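Local coordinates for protein homoserine O-acetyltransferase (Pseudomonas veronii, PDB 5EFZ) that hydrolyses ethyl acetate to ethanol and acetate, a step in the bacterial degradation of short-chain methyl ketones such as 2-butanone, at residues 61-66 with 129-134. Numbering follows the deposited sequence.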
ATOM      1  N   ALA A  61      -2.852 -36.221 -11.260  1.00 20.10           N
ATOM      2  CA  ALA A  61      -3.811 -35.198 -10.838  1.00 18.23           C
ATOM      3  C   ALA A  61      -3.107 -33.974 -10.264  1.00 18.78           C
ATOM      4  O   ALA A  61      -2.242 -34.092  -9.388  1.00 19.11           O
ATOM      5  CB  ALA A  61      -4.768 -35.784  -9.809  1.00 20.11           C
ATOM      6  N   ILE A  62      -3.493 -32.793 -10.747  1.00 18.76           N
ATOM      7  CA  ILE A  62      -2.995 -31.519 -10.206  1.00 17.57           C
ATOM      8  C   ILE A  62      -4.205 -30.739  -9.681  1.00 17.51           C
ATOM      9  O   ILE A  62      -5.187 -30.572 -10.394  1.00 17.08           O
ATOM     10  CB  ILE A  62      -2.260 -30.676 -11.266  1.00 18.12           C
ATOM     11  CG1 ILE A  62      -1.026 -31.422 -11.795  1.00 17.13           C
ATOM     12  CG2 ILE A  62      -1.873 -29.248 -10.678  1.00 16.49           C
ATOM     13  CD1 ILE A  62      -0.301 -30.694 -12.916  1.00 18.56           C
ATOM     14  N   LEU A  63      -4.135 -30.290  -8.434  1.00 16.93           N
ATOM     15  CA  LEU A  63      -5.268 -29.545  -7.850  1.00 15.58           C
ATOM     16  C   LEU A  63      -4.937 -28.073  -7.892  1.00 17.85           C
ATOM     17  O   LEU A  63      -3.849 -27.689  -7.501  1.00 19.37           O
ATOM     18  CB  LEU A  63      -5.532 -29.965  -6.419  1.00 16.27           C
ATOM     19  CG  LEU A  63      -6.586 -29.135  -5.661  1.00 20.03           C
ATOM     20  CD1 LEU A  63      -7.958 -29.503  -6.160  1.00 21.18           C
ATOM     21  CD2 LEU A  63      -6.476 -29.465  -4.184  1.00 23.28           C
ATOM     22  N   VAL A  64      -5.882 -27.262  -8.376  1.00 17.94           N
ATOM     23  CA  VAL A  64      -5.692 -25.821  -8.485  1.00 16.41           C
ATOM     24  C   VAL A  64      -6.834 -25.132  -7.726  1.00 15.09           C
ATOM     25  O   VAL A  64      -7.957 -25.067  -8.232  1.00 19.32           O
ATOM     26  CB  VAL A  64      -5.691 -25.370  -9.952  1.00 16.52           C
ATOM     27  CG1 VAL A  64      -5.385 -23.868 -10.038  1.00 15.14           C
ATOM     28  CG2 VAL A  64      -4.599 -26.167 -10.751  1.00 18.69           C
ATOM     29  N   PRO A  65      -6.564 -24.653  -6.496  1.00 17.79           N
ATOM     30  CA  PRO A  65      -7.566 -23.841  -5.772  1.00 19.46           C
ATOM     31  C   PRO A  65      -7.673 -22.454  -6.373  1.00 18.30           C
ATOM     32  O   PRO A  65      -6.803 -22.047  -7.125  1.00 18.22           O
ATOM     33  CB  PRO A  65      -7.007 -23.740  -4.334  1.00 19.80           C
ATOM     34  CG  PRO A  65      -5.911 -24.818  -4.260  1.00 21.74           C
ATOM     35  CD  PRO A  65      -5.351 -24.868  -5.682  1.00 17.93           C
ATOM     36  N   THR A  66      -8.750 -21.733  -6.072  1.00 16.27           N
ATOM     37  CA  THR A  66      -8.939 -20.404  -6.670  1.00 15.08           C
ATOM     38  C   THR A  66      -8.643 -19.324  -5.629  1.00 18.12           C
ATOM     39  O   THR A  66      -8.565 -19.601  -4.407  1.00 16.04           O
ATOM     40  CB  THR A  66     -10.388 -20.241  -7.223  1.00 16.94           C
ATOM     41  OG1 THR A  66     -11.304 -20.362  -6.139  1.00 17.83           O
ATOM     42  CG2 THR A  66     -10.732 -21.382  -8.261  1.00 16.26           C
ATOM     43  N   SER A 129     -10.476 -29.424   3.539  1.00 24.06           N
ATOM     44  CA  SER A 129     -11.198 -30.636   3.942  1.00 24.23           C
ATOM     45  C   SER A 129     -12.252 -31.031   2.897  1.00 23.72           C
ATOM     46  O   SER A 129     -12.363 -32.212   2.528  1.00 23.44           O
ATOM     47  CB  SER A 129     -11.841 -30.445   5.322  1.00 26.70           C
ATOM     48  OG  SER A 129     -12.606 -31.594   5.669  1.00 33.06           O
ATOM     49  N   ALA A 130     -13.008 -30.043   2.411  1.00 21.82           N
ATOM     50  CA  ALA A 130     -13.984 -30.289   1.354  1.00 20.58           C
ATOM     51  C   ALA A 130     -13.330 -30.812   0.070  1.00 19.16           C
ATOM     52  O   ALA A 130     -13.835 -31.760  -0.550  1.00 21.49           O
ATOM     53  CB  ALA A 130     -14.789 -29.001   1.049  1.00 18.38           C
ATOM     54  N   GLN A 131     -12.229 -30.195  -0.332  1.00 18.78           N
ATOM     55  CA  GLN A 131     -11.470 -30.663  -1.510  1.00 20.14           C
ATOM     56  C   GLN A 131     -10.958 -32.091  -1.350  1.00 22.15           C
ATOM     57  O   GLN A 131     -10.964 -32.900  -2.299  1.00 20.41           O
ATOM     58  CB  GLN A 131     -10.298 -29.718  -1.791  1.00 19.36           C
ATOM     59  CG  GLN A 131     -10.758 -28.340  -2.333  1.00 16.01           C
ATOM     60  CD  GLN A 131      -9.720 -27.254  -2.129  1.00 20.32           C
ATOM     61  OE1 GLN A 131      -8.565 -27.536  -1.830  1.00 19.00           O
ATOM     62  NE2 GLN A 131     -10.150 -25.986  -2.246  1.00 17.39           N
ATOM     63  N   HIS A 132     -10.458 -32.392  -0.165  1.00 21.77           N
ATOM     64  CA  HIS A 132      -9.977 -33.743   0.093  1.00 20.00           C
ATOM     65  C   HIS A 132     -11.122 -34.755  -0.034  1.00 22.40           C
ATOM     66  O   HIS A 132     -10.936 -35.863  -0.572  1.00 22.73           O
ATOM     67  CB  HIS A 132      -9.330 -33.811   1.467  1.00 21.59           C
ATOM     68  CG  HIS A 132      -8.837 -35.181   1.828  1.00 27.16           C
ATOM     69  ND1 HIS A 132      -9.569 -36.051   2.601  1.00 27.91           N
ATOM     70  CD2 HIS A 132      -7.679 -35.822   1.539  1.00 27.48           C
ATOM     71  CE1 HIS A 132      -8.898 -37.179   2.759  1.00 28.99           C
ATOM     72  NE2 HIS A 132      -7.747 -37.068   2.122  1.00 26.85           N
ATOM     73  N   THR A 133     -12.306 -34.395   0.447  1.00 20.52           N
ATOM     74  CA  THR A 133     -13.457 -35.306   0.343  1.00 22.09           C
ATOM     75  C   THR A 133     -13.844 -35.481  -1.120  1.00 20.76           C
ATOM     76  O   THR A 133     -14.149 -36.582  -1.569  1.00 23.69           O
ATOM     77  CB  THR A 133     -14.678 -34.783   1.149  1.00 24.39           C
ATOM     78  OG1 THR A 133     -14.359 -34.868   2.539  1.00 26.13           O
ATOM     79  CG2 THR A 133     -15.932 -35.636   0.859  1.00 25.50           C
ATOM     80  N   LEU A 134     -13.808 -34.374  -1.859  1.00 22.70           N
ATOM     81  CA  LEU A 134     -14.101 -34.396  -3.283  1.00 20.22           C
ATOM     82  C   LEU A 134     -13.160 -35.354  -4.012  1.00 20.79           C
ATOM     83  O   LEU A 134     -13.588 -36.217  -4.783  1.00 22.89           O
ATOM     84  CB  LEU A 134     -13.954 -32.981  -3.859  1.00 20.98           C
ATOM     85  CG  LEU A 134     -14.055 -32.898  -5.386  1.00 23.33           C
ATOM     86  CD1 LEU A 134     -15.484 -33.092  -5.855  1.00 24.01           C
ATOM     87  CD2 LEU A 134     -13.476 -31.553  -5.857  1.00 24.52           C
TER
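Leu63 and Gln131 carry most of this contact, in which helix 124-139 lies against strand 61-65 of the central, mostly parallel sheet of an alpha/beta-hydrolase fold. The backbones stay well apart: the closest CA pair, Leu63 CA and Gln131 CA, is separated by 8.9 Å. Side chains bridge the interval, together with Val96 of the adjacent strand 92-96, which touches Leu63, Gln131 and Leu134.

Across the two segments the contact is one close van der Waals approach and one looser one, both to the amide of Gln131. Leu63 CD2 lies 3.7 Å from Gln131 OE1; the methyl meets the amide oxygen, and the two side chains cross at about a right angle. In Leu63, CB already points toward the helix, and with CG anti to N (chi1 173°) the branched end, with CD2, is placed against Gln131. Farther along the strand the ring of Pro65 makes the looser approach, with CB 4.4 Å from Gln131 NE2. Both strand residues are buried, and the two segments together bury 120 Å². Helix 152-163 follows the inferred nucleophile Ser151, whose side chain is about 10 Å from that of Pro65.

The polar evidence concerns how the buried amide is satisfied. Gln131 has an extended chain beyond CG (chi2 159°), which brings the amide to Trp160 and Gln156 of helix 152-163. There NE2 donates a hydrogen bond to Gln156 OE1, and OE1, the atom against Leu63 CD2, accepts one from Trp160 NE1, fixing the rotation of the amide.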